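Local coordinates for protein arginine decarboxylase (Campylobacter jejuni subsp. jejuni, PDB 3NZP) that probably catalyses the pyridoxal-phosphate-dependent decarboxylation of arginine to agmatine, an early step in polyamine and spermidine synthesis, at residues Gln458-Asp466 with Phe510-Gln520; Leu446-Trp454 with Asp484-Ser492. All blocks are in the same frame, centred on the assembly; numbering follows the deposited sequence.

Contact 1. Residues Gln458-Asp466 with Phe510-Gln520. With PLP (pyridoxal-5'-phosphate), chain E.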
loop_
_atom_site.group_PDB
_atom_site.type_symbol
_atom_site.label_atom_id
_atom_site.label_comp_id
_atom_site.label_asym_id
_atom_site.label_seq_id
_atom_site.Cartn_x
_atom_site.Cartn_y
_atom_site.Cartn_z
ATOM N N GLN B 458 1.088 12.085 0.988
ATOM C CA GLN B 458 0.076 12.214 2.057
ATOM C C GLN B 458 0.627 12.291 3.489
ATOM O O GLN B 458 1.208 11.333 3.998
ATOM C CB GLN B 458 -0.941 11.056 1.972
ATOM C CG GLN B 458 -2.206 11.322 2.749
ATOM C CD GLN B 458 -2.799 12.661 2.375
ATOM O OE1 GLN B 458 -3.263 12.861 1.247
ATOM N NE2 GLN B 458 -2.767 13.599 3.316
ATOM N N ASN B 459 0.437 13.434 4.138
ATOM C CA ASN B 459 0.924 13.617 5.496
ATOM C C ASN B 459 -0.236 13.854 6.447
ATOM O O ASN B 459 -1.125 14.651 6.161
ATOM C CB ASN B 459 1.898 14.800 5.555
ATOM C CG ASN B 459 3.276 14.398 6.081
ATOM O OD1 ASN B 459 4.184 14.039 5.301
ATOM N ND2 ASN B 459 3.437 14.433 7.413
ATOM N N PHE B 460 -0.233 13.164 7.581
ATOM C CA PHE B 460 -1.315 13.339 8.539
ATOM C C PHE B 460 -0.867 14.144 9.733
ATOM O O PHE B 460 0.238 13.958 10.241
ATOM C CB PHE B 460 -1.842 11.994 9.026
ATOM C CG PHE B 460 -2.313 11.107 7.931
ATOM C CD1 PHE B 460 -1.413 10.289 7.247
ATOM C CD2 PHE B 460 -3.649 11.109 7.551
ATOM C CE1 PHE B 460 -1.844 9.484 6.196
ATOM C CE2 PHE B 460 -4.093 10.310 6.501
ATOM C CZ PHE B 460 -3.190 9.495 5.819
ATOM N N PRO B 461 -1.722 15.059 10.200
ATOM C CA PRO B 461 -1.332 15.858 11.356
ATOM C C PRO B 461 -0.987 14.974 12.536
ATOM O O PRO B 461 -1.651 13.966 12.789
ATOM C CB PRO B 461 -2.558 16.737 11.604
ATOM C CG PRO B 461 -3.691 15.940 11.018
ATOM C CD PRO B 461 -3.083 15.396 9.752
ATOM N N ILE B 462 0.062 15.356 13.257
ATOM C CA ILE B 462 0.519 14.587 14.418
ATOM C C ILE B 462 0.743 15.481 15.633
ATOM O O ILE B 462 1.478 16.457 15.544
ATOM C CB ILE B 462 1.831 13.876 14.073
ATOM C CG1 ILE B 462 1.589 12.910 12.919
ATOM C CG2 ILE B 462 2.371 13.172 15.290
ATOM C CD1 ILE B 462 2.843 12.310 12.343
HETATM N N MSE B 463 0.110 15.155 16.755
HETATM C CA MSE B 463 0.278 15.946 17.976
HETATM C C MSE B 463 0.020 15.095 19.215
HETATM O O MSE B 463 -0.816 14.188 19.185
HETATM C CB MSE B 463 -0.685 17.127 18.002
HETATM C CG MSE B 463 -2.116 16.717 18.255
HETATM SE SE MSE B 463 -3.289 18.232 18.393
HETATM C CE MSE B 463 -2.699 18.910 20.103
ATOM N N PRO B 464 0.727 15.374 20.321
ATOM C CA PRO B 464 0.552 14.615 21.558
ATOM C C PRO B 464 -0.860 14.777 22.086
ATOM O O PRO B 464 -1.518 15.774 21.800
ATOM C CB PRO B 464 1.570 15.242 22.491
ATOM C CG PRO B 464 2.622 15.731 21.553
ATOM C CD PRO B 464 1.816 16.348 20.464
ATOM N N LEU B 465 -1.324 13.812 22.868
ATOM C CA LEU B 465 -2.672 13.894 23.403
ATOM C C LEU B 465 -2.813 14.795 24.616
ATOM O O LEU B 465 -3.915 15.240 24.945
ATOM C CB LEU B 465 -3.190 12.505 23.749
ATOM C CG LEU B 465 -3.920 11.799 22.603
ATOM C CD1 LEU B 465 -2.984 11.640 21.419
ATOM C CD2 LEU B 465 -4.428 10.446 23.091
ATOM N N ASP B 466 -1.697 15.062 25.278
ATOM C CA ASP B 466 -1.701 15.894 26.469
ATOM C C ASP B 466 -0.359 16.593 26.603
ATOM O O ASP B 466 0.499 16.502 25.720
ATOM C CB ASP B 466 -1.954 15.027 27.704
ATOM C CG ASP B 466 -0.784 14.107 28.023
ATOM O OD1 ASP B 466 -0.876 13.331 29.004
ATOM O OD2 ASP B 466 0.238 14.152 27.296
ATOM N N PHE B 510 1.299 9.582 24.733
ATOM C CA PHE B 510 0.588 9.122 23.543
ATOM C C PHE B 510 0.602 10.130 22.390
ATOM O O PHE B 510 0.501 11.341 22.591
ATOM C CB PHE B 510 -0.875 8.805 23.878
ATOM C CG PHE B 510 -1.050 7.765 24.938
ATOM C CD1 PHE B 510 -1.080 8.119 26.275
ATOM C CD2 PHE B 510 -1.201 6.426 24.598
ATOM C CE1 PHE B 510 -1.263 7.150 27.268
ATOM C CE2 PHE B 510 -1.383 5.450 25.582
ATOM C CZ PHE B 510 -1.415 5.813 26.919
ATOM N N LEU B 511 0.721 9.615 21.175
ATOM C CA LEU B 511 0.703 10.459 20.000
ATOM C C LEU B 511 -0.605 10.232 19.254
ATOM O O LEU B 511 -1.200 9.152 19.321
ATOM C CB LEU B 511 1.890 10.150 19.091
ATOM C CG LEU B 511 3.226 10.634 19.641
ATOM C CD1 LEU B 511 4.310 10.416 18.602
ATOM C CD2 LEU B 511 3.123 12.112 20.003
ATOM N N GLY B 512 -1.056 11.263 18.551
ATOM C CA GLY B 512 -2.289 11.150 17.807
ATOM C C GLY B 512 -2.110 11.480 16.342
ATOM O O GLY B 512 -1.496 12.487 15.981
ATOM N N PHE B 513 -2.636 10.619 15.486
ATOM C CA PHE B 513 -2.554 10.842 14.057
ATOM C C PHE B 513 -3.978 11.099 13.605
ATOM O O PHE B 513 -4.829 10.208 13.686
ATOM C CB PHE B 513 -1.981 9.614 13.403
ATOM C CG PHE B 513 -0.641 9.234 13.941
ATOM C CD1 PHE B 513 0.525 9.725 13.351
ATOM C CD2 PHE B 513 -0.537 8.398 15.048
ATOM C CE1 PHE B 513 1.772 9.383 13.851
ATOM C CE2 PHE B 513 0.704 8.049 15.556
ATOM C CZ PHE B 513 1.865 8.545 14.955
ATOM N N PHE B 514 -4.237 12.320 13.141
ATOM C CA PHE B 514 -5.582 12.709 12.729
ATOM C C PHE B 514 -5.907 12.678 11.235
ATOM O O PHE B 514 -5.018 12.596 10.395
ATOM C CB PHE B 514 -5.901 14.098 13.300
ATOM C CG PHE B 514 -5.801 14.171 14.809
ATOM C CD1 PHE B 514 -4.557 14.075 15.438
ATOM C CD2 PHE B 514 -6.954 14.284 15.603
ATOM C CE1 PHE B 514 -4.454 14.074 16.839
ATOM C CE2 PHE B 514 -6.866 14.282 17.013
ATOM C CZ PHE B 514 -5.611 14.179 17.632
ATOM N N LEU B 515 -7.201 12.727 10.924
ATOM C CA LEU B 515 -7.658 12.739 9.543
ATOM C C LEU B 515 -7.279 11.462 8.842
ATOM O O LEU B 515 -7.126 11.410 7.619
ATOM C CB LEU B 515 -7.035 13.928 8.819
ATOM C CG LEU B 515 -7.709 15.283 9.043
ATOM C CD1 LEU B 515 -8.224 15.450 10.455
ATOM C CD2 LEU B 515 -6.688 16.350 8.704
ATOM N N VAL B 516 -7.163 10.414 9.630
ATOM C CA VAL B 516 -6.766 9.126 9.111
ATOM C C VAL B 516 -7.979 8.231 8.820
ATOM O O VAL B 516 -7.843 7.039 8.559
ATOM C CB VAL B 516 -5.817 8.488 10.126
ATOM C CG1 VAL B 516 -6.596 8.009 11.338
ATOM C CG2 VAL B 516 -5.024 7.412 9.471
ATOM N N GLY B 517 -9.165 8.831 8.829
ATOM C CA GLY B 517 -10.379 8.074 8.590
ATOM C C GLY B 517 -10.739 7.809 7.135
ATOM O O GLY B 517 -11.800 7.263 6.841
ATOM N N ALA B 518 -9.873 8.178 6.206
ATOM C CA ALA B 518 -10.190 7.937 4.813
ATOM C C ALA B 518 -9.049 7.239 4.070
ATOM O O ALA B 518 -7.881 7.633 4.173
ATOM C CB ALA B 518 -10.537 9.237 4.136
ATOM N N TYR B 519 -9.387 6.183 3.339
ATOM C CA TYR B 519 -8.389 5.458 2.581
ATOM C C TYR B 519 -7.255 4.763 3.365
ATOM O O TYR B 519 -6.492 4.009 2.780
ATOM C CB TYR B 519 -7.777 6.405 1.556
ATOM C CG TYR B 519 -8.728 6.784 0.462
ATOM C CD1 TYR B 519 -9.338 5.798 -0.312
ATOM C CD2 TYR B 519 -8.980 8.127 0.152
ATOM C CE1 TYR B 519 -10.163 6.131 -1.373
ATOM C CE2 TYR B 519 -9.808 8.474 -0.910
ATOM C CZ TYR B 519 -10.390 7.468 -1.672
ATOM O OH TYR B 519 -11.156 7.764 -2.770
ATOM N N GLN B 520 -7.124 4.983 4.666
ATOM C CA GLN B 520 -6.026 4.331 5.376
ATOM C C GLN B 520 -6.288 2.909 5.772
ATOM O O GLN B 520 -5.455 2.033 5.568
ATOM C CB GLN B 520 -5.666 5.110 6.618
ATOM C CG GLN B 520 -5.350 6.512 6.269
ATOM C CD GLN B 520 -4.309 6.560 5.187
ATOM O OE1 GLN B 520 -3.152 6.222 5.419
ATOM N NE2 GLN B 520 -4.721 6.965 3.977
HETATM N N1 PLP E . -16.567 9.171 -7.201
HETATM C C2 PLP E . -16.091 8.154 -7.927
HETATM C C2A PLP E . -16.815 7.750 -9.183
HETATM C C3 PLP E . -14.927 7.449 -7.499
HETATM O O3 PLP E . -14.437 6.399 -8.237
HETATM C C4 PLP E . -14.259 7.892 -6.278
HETATM C C4A PLP E . -13.042 7.213 -5.787
HETATM C C5 PLP E . -14.840 9.001 -5.550
HETATM C C6 PLP E . -15.991 9.610 -6.066
HETATM C C5A PLP E . -14.218 9.528 -4.248
HETATM O O4P PLP E . -13.488 10.749 -4.469
HETATM P P PLP E . -12.884 11.243 -3.048
HETATM O O1P PLP E . -12.386 12.622 -3.205
HETATM O O2P PLP E . -14.002 11.227 -1.902
HETATM O O3P PLP E . -11.667 10.300 -2.614
#

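Contact 2. Residues Leu446-Trp454 with Asp484-Ser492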
loop_
_atom_site.group_PDB
_atom_site.type_symbol
_atom_site.label_atom_id
_atom_site.label_comp_id
_atom_site.label_asym_id
_atom_site.label_seq_id
_atom_site.Cartn_x
_atom_site.Cartn_y
_atom_site.Cartn_z
ATOM N N LEU B 446 3.289 2.178 10.437
ATOM C CA LEU B 446 3.158 3.244 9.432
ATOM C C LEU B 446 2.777 2.673 8.064
ATOM O O LEU B 446 2.773 3.387 7.061
ATOM C CB LEU B 446 4.468 4.038 9.303
ATOM C CG LEU B 446 4.685 5.197 10.288
ATOM C CD1 LEU B 446 6.097 5.735 10.162
ATOM C CD2 LEU B 446 3.676 6.301 10.012
ATOM N N PHE B 447 2.479 1.379 8.033
ATOM C CA PHE B 447 2.071 0.709 6.813
ATOM C C PHE B 447 0.669 0.187 7.013
ATOM O O PHE B 447 -0.083 0.022 6.060
ATOM C CB PHE B 447 3.006 -0.455 6.492
ATOM C CG PHE B 447 4.334 -0.026 5.943
ATOM C CD1 PHE B 447 5.239 0.670 6.741
ATOM C CD2 PHE B 447 4.665 -0.277 4.612
ATOM C CE1 PHE B 447 6.452 1.111 6.222
ATOM C CE2 PHE B 447 5.876 0.161 4.083
ATOM C CZ PHE B 447 6.770 0.859 4.890
ATOM N N GLN B 448 0.318 -0.071 8.265
ATOM C CA GLN B 448 -1.000 -0.587 8.577
ATOM C C GLN B 448 -2.057 0.500 8.658
ATOM O O GLN B 448 -2.997 0.507 7.865
ATOM C CB GLN B 448 -0.975 -1.375 9.889
ATOM C CG GLN B 448 -2.359 -1.777 10.408
ATOM C CD GLN B 448 -3.097 -2.765 9.502
ATOM O OE1 GLN B 448 -4.320 -2.912 9.595
ATOM N NE2 GLN B 448 -2.359 -3.451 8.638
ATOM N N SER B 449 -1.910 1.421 9.602
ATOM C CA SER B 449 -2.904 2.473 9.768
ATOM C C SER B 449 -2.701 3.690 8.890
ATOM O O SER B 449 -3.619 4.482 8.711
ATOM C CB SER B 449 -2.950 2.928 11.220
ATOM O OG SER B 449 -3.159 1.829 12.077
HETATM N N MSE B 450 -1.500 3.843 8.347
HETATM C CA MSE B 450 -1.204 5.000 7.507
HETATM C C MSE B 450 -0.446 4.669 6.236
HETATM O O MSE B 450 0.719 5.045 6.067
HETATM C CB MSE B 450 -0.425 6.047 8.309
HETATM C CG MSE B 450 -1.304 6.972 9.131
HETATM SE SE MSE B 450 -0.388 7.756 10.655
HETATM C CE MSE B 450 -0.832 6.444 11.988
ATOM N N PRO B 451 -1.103 3.959 5.314
ATOM C CA PRO B 451 -0.480 3.580 4.043
ATOM C C PRO B 451 -0.226 4.791 3.133
ATOM O O PRO B 451 0.828 4.876 2.506
ATOM C CB PRO B 451 -1.486 2.589 3.458
ATOM C CG PRO B 451 -2.798 3.103 3.979
ATOM C CD PRO B 451 -2.474 3.423 5.416
ATOM N N ASP B 452 -1.188 5.723 3.077
ATOM C CA ASP B 452 -1.068 6.931 2.242
ATOM C C ASP B 452 0.206 7.694 2.544
ATOM O O ASP B 452 0.593 8.578 1.785
ATOM C CB ASP B 452 -2.268 7.878 2.425
ATOM C CG ASP B 452 -3.310 7.732 1.320
ATOM O OD1 ASP B 452 -4.203 8.614 1.194
ATOM O OD2 ASP B 452 -3.235 6.731 0.581
ATOM N N PHE B 453 0.852 7.364 3.656
ATOM C CA PHE B 453 2.087 8.035 4.010
ATOM C C PHE B 453 3.224 7.430 3.179
ATOM O O PHE B 453 4.035 8.154 2.603
ATOM C CB PHE B 453 2.375 7.889 5.507
ATOM C CG PHE B 453 3.425 8.838 6.010
ATOM C CD1 PHE B 453 3.151 10.203 6.131
ATOM C CD2 PHE B 453 4.707 8.385 6.315
ATOM C CE1 PHE B 453 4.145 11.106 6.547
ATOM C CE2 PHE B 453 5.708 9.276 6.730
ATOM C CZ PHE B 453 5.426 10.637 6.845
ATOM N N TRP B 454 3.261 6.101 3.097
ATOM C CA TRP B 454 4.291 5.390 2.335
ATOM C C TRP B 454 3.998 5.396 0.835
ATOM O O TRP B 454 4.905 5.550 0.011
ATOM C CB TRP B 454 4.384 3.941 2.813
ATOM C CG TRP B 454 5.306 3.095 1.987
ATOM C CD1 TRP B 454 6.632 2.863 2.216
ATOM C CD2 TRP B 454 4.972 2.378 0.786
ATOM N NE1 TRP B 454 7.144 2.044 1.237
ATOM C CE2 TRP B 454 6.148 1.733 0.346
ATOM C CE3 TRP B 454 3.792 2.219 0.036
ATOM C CZ2 TRP B 454 6.179 0.937 -0.809
ATOM C CZ3 TRP B 454 3.825 1.426 -1.113
ATOM C CH2 TRP B 454 5.013 0.799 -1.521
ATOM N N ASP B 484 12.005 -2.533 8.539
ATOM C CA ASP B 484 12.068 -1.647 7.384
ATOM C C ASP B 484 12.237 -0.198 7.799
ATOM O O ASP B 484 11.371 0.382 8.453
ATOM C CB ASP B 484 10.803 -1.791 6.527
ATOM C CG ASP B 484 10.732 -0.762 5.403
ATOM O OD1 ASP B 484 11.702 -0.652 4.623
ATOM O OD2 ASP B 484 9.700 -0.067 5.296
ATOM N N SER B 485 13.365 0.378 7.409
ATOM C CA SER B 485 13.658 1.759 7.732
ATOM C C SER B 485 12.715 2.686 6.976
ATOM O O SER B 485 12.577 3.852 7.329
ATOM C CB SER B 485 15.114 2.090 7.377
ATOM O OG SER B 485 15.364 1.937 5.990
ATOM N N ASP B 486 12.055 2.170 5.944
ATOM C CA ASP B 486 11.143 2.992 5.163
ATOM C C ASP B 486 9.840 3.215 5.934
ATOM O O ASP B 486 8.848 3.701 5.389
ATOM C CB ASP B 486 10.870 2.326 3.806
ATOM C CG ASP B 486 10.707 3.340 2.676
ATOM O OD1 ASP B 486 9.748 4.142 2.722
ATOM O OD2 ASP B 486 11.540 3.338 1.741
ATOM N N GLY B 487 9.855 2.869 7.214
ATOM C CA GLY B 487 8.673 3.047 8.031
ATOM C C GLY B 487 8.885 4.044 9.153
ATOM O O GLY B 487 8.824 3.693 10.328
ATOM N N GLU B 488 9.141 5.297 8.804
ATOM C CA GLU B 488 9.350 6.305 9.826
ATOM C C GLU B 488 9.024 7.693 9.306
ATOM O O GLU B 488 9.296 8.003 8.152
ATOM C CB GLU B 488 10.798 6.276 10.329
ATOM C CG GLU B 488 11.847 6.623 9.284
ATOM C CD GLU B 488 13.251 6.739 9.870
ATOM O OE1 GLU B 488 13.493 7.678 10.663
ATOM O OE2 GLU B 488 14.112 5.890 9.535
ATOM N N ILE B 489 8.429 8.518 10.160
ATOM C CA ILE B 489 8.089 9.881 9.787
ATOM C C ILE B 489 9.203 10.798 10.267
ATOM O O ILE B 489 9.112 11.410 11.334
ATOM C CB ILE B 489 6.774 10.315 10.426
ATOM C CG1 ILE B 489 5.701 9.265 10.120
ATOM C CG2 ILE B 489 6.386 11.703 9.918
ATOM C CD1 ILE B 489 4.410 9.469 10.860
ATOM N N SER B 490 10.254 10.877 9.458
ATOM C CA SER B 490 11.440 11.681 9.741
ATOM C C SER B 490 11.189 13.186 9.871
ATOM O O SER B 490 10.239 13.726 9.296
ATOM C CB SER B 490 12.480 11.430 8.648
ATOM O OG SER B 490 12.678 10.040 8.453
ATOM N N TYR B 491 12.057 13.855 10.628
ATOM C CA TYR B 491 11.966 15.301 10.847
ATOM C C TYR B 491 12.297 16.037 9.550
ATOM O O TYR B 491 13.131 15.584 8.766
ATOM C CB TYR B 491 12.958 15.729 11.939
ATOM C CG TYR B 491 12.898 17.197 12.301
ATOM C CD1 TYR B 491 11.882 17.692 13.122
ATOM C CD2 TYR B 491 13.849 18.094 11.810
ATOM C CE1 TYR B 491 11.814 19.049 13.449
ATOM C CE2 TYR B 491 13.790 19.454 12.127
ATOM C CZ TYR B 491 12.768 19.926 12.949
ATOM O OH TYR B 491 12.704 21.269 13.263
ATOM N N SER B 492 11.651 17.173 9.322
ATOM C CA SER B 492 11.905 17.934 8.105
ATOM C C SER B 492 11.904 19.435 8.368
ATOM O O SER B 492 11.359 19.897 9.372
ATOM C CB SER B 492 10.852 17.586 7.047
ATOM O OG SER B 492 11.044 18.347 5.868
#

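Contact 1. Residues Gln458-Asp466 with Phe510-Gln520
The Phe460 ring takes Val516 CG2 over one face, offset toward the rim, while Leu515 O lies in the ring plane at its edge, 3.4 Å from CE2. An aromatic edge, with its slightly positive hydrogens, suits a carbonyl oxygen. Gln520 comes from the opposite direction and sets CD obliquely near Phe460 CZ, the amide and ring planes 54° apart. Its NE2 donates in the amide plane to Ala518 O (3.2 Å), and OE1 accepts from Asp452 N, so both ends of the buried amide are used and its rotation is fixed.

The Phe514 ring has Pro461 O in its plane at the edge, and Met463, a selenomethionine, sets SE 5.2 Å from the ring centroid in an oblique Met-aromatic contact. Met463's chi1 of 73° places CG between its backbone N and carbonyl carbon, close to Phe514 CE1.

Strands 462-464 and 510-513 run antiparallel. In the hydrogen-bonded pair, Met463 N donates to Gly512 O (3.2 Å), and Gly512 N returns a bond to Met463 O (3.0 Å). Phe514 N to Pro461 O and Leu465 N to Phe510 O extend the ladder at its two ends. Ile462 lies alongside Phe513, its CG1 3.4 Å from CD1, on a face where Phe444 stacks on Phe513. Gly512 lets Leu465 CD1 lie over the backbone of the neighbouring strand.

A loop after the strand carries Tyr519 to PLP, and Tyr519 OH gives its hydrogen to O3P (2.6 Å). Backbone bonds and apolar side chains hold the strands; Tyr519, beyond them, probably helps hold the phosphate.

Contact 2. Residues Leu446-Trp454 with Asp484-Ser492
Asp484, which meets the Phe447 ring through OD2, accepts a hydrogen bond at OD1 from the backbone N of Asp486 at 3.1 Å, a fairly straight bond of 154° that reaches OD1 from above the carboxylate plane. This is an Asx turn, and it reinforces the type I beta turn from Asp484 to Gly487. OD2 sits obliquely near Phe447 CZ, with carboxylate and ring planes 75° apart. Gly487, having no side chain, lets its CA come to the edge of the same ring, 3.5 Å from CE1.

Trp454 crosses Asp486 at about a right angle, its CD1 meeting OD1 obliquely at 3.4 Å in a van der Waals approach, while Phe447 CE2 lies over one face of the indole.

Further along, the branched Ile489 fits between two hydrophobic partners. CD1 meets Leu446 CD2 at 3.4 Å, and the same methyl hangs over one face of Phe453, toward its rim. Phe453 has CG anti to the backbone N, chi1 -165°, which carries the ring out to Ile489, where CZ lies 3.4 Å from CG2. Glu488 OE1 forms a salt bridge with Lys203 NZ of the second subunit.

A turn beside the predicted proton donor Cys483, whose Asp484 packs on Lys86 of the second subunit, fits the interface active site known in fold-type III PLP decarboxylases.

The two contacts lie with centres about 12 Å apart and interlock along the chain, since their segments alternate. Helix 451-455 joins them: it belongs to contact 2, leads on to strand 462-464 of contact 1, and is reached by the Gln520 side chain of contact 1. They face different cofactors. Contact 1 ends at Tyr519, which binds one PLP, a cofactor also hydrogen-bonded by Ser236 and Gly274. In contact 2 the Asp484 side chain lies about 5 Å from another PLP, probably that of the second subunit, whose Lys86 packs on Asp484. One region of the beta domain thus probably serves both active sites of the dimer.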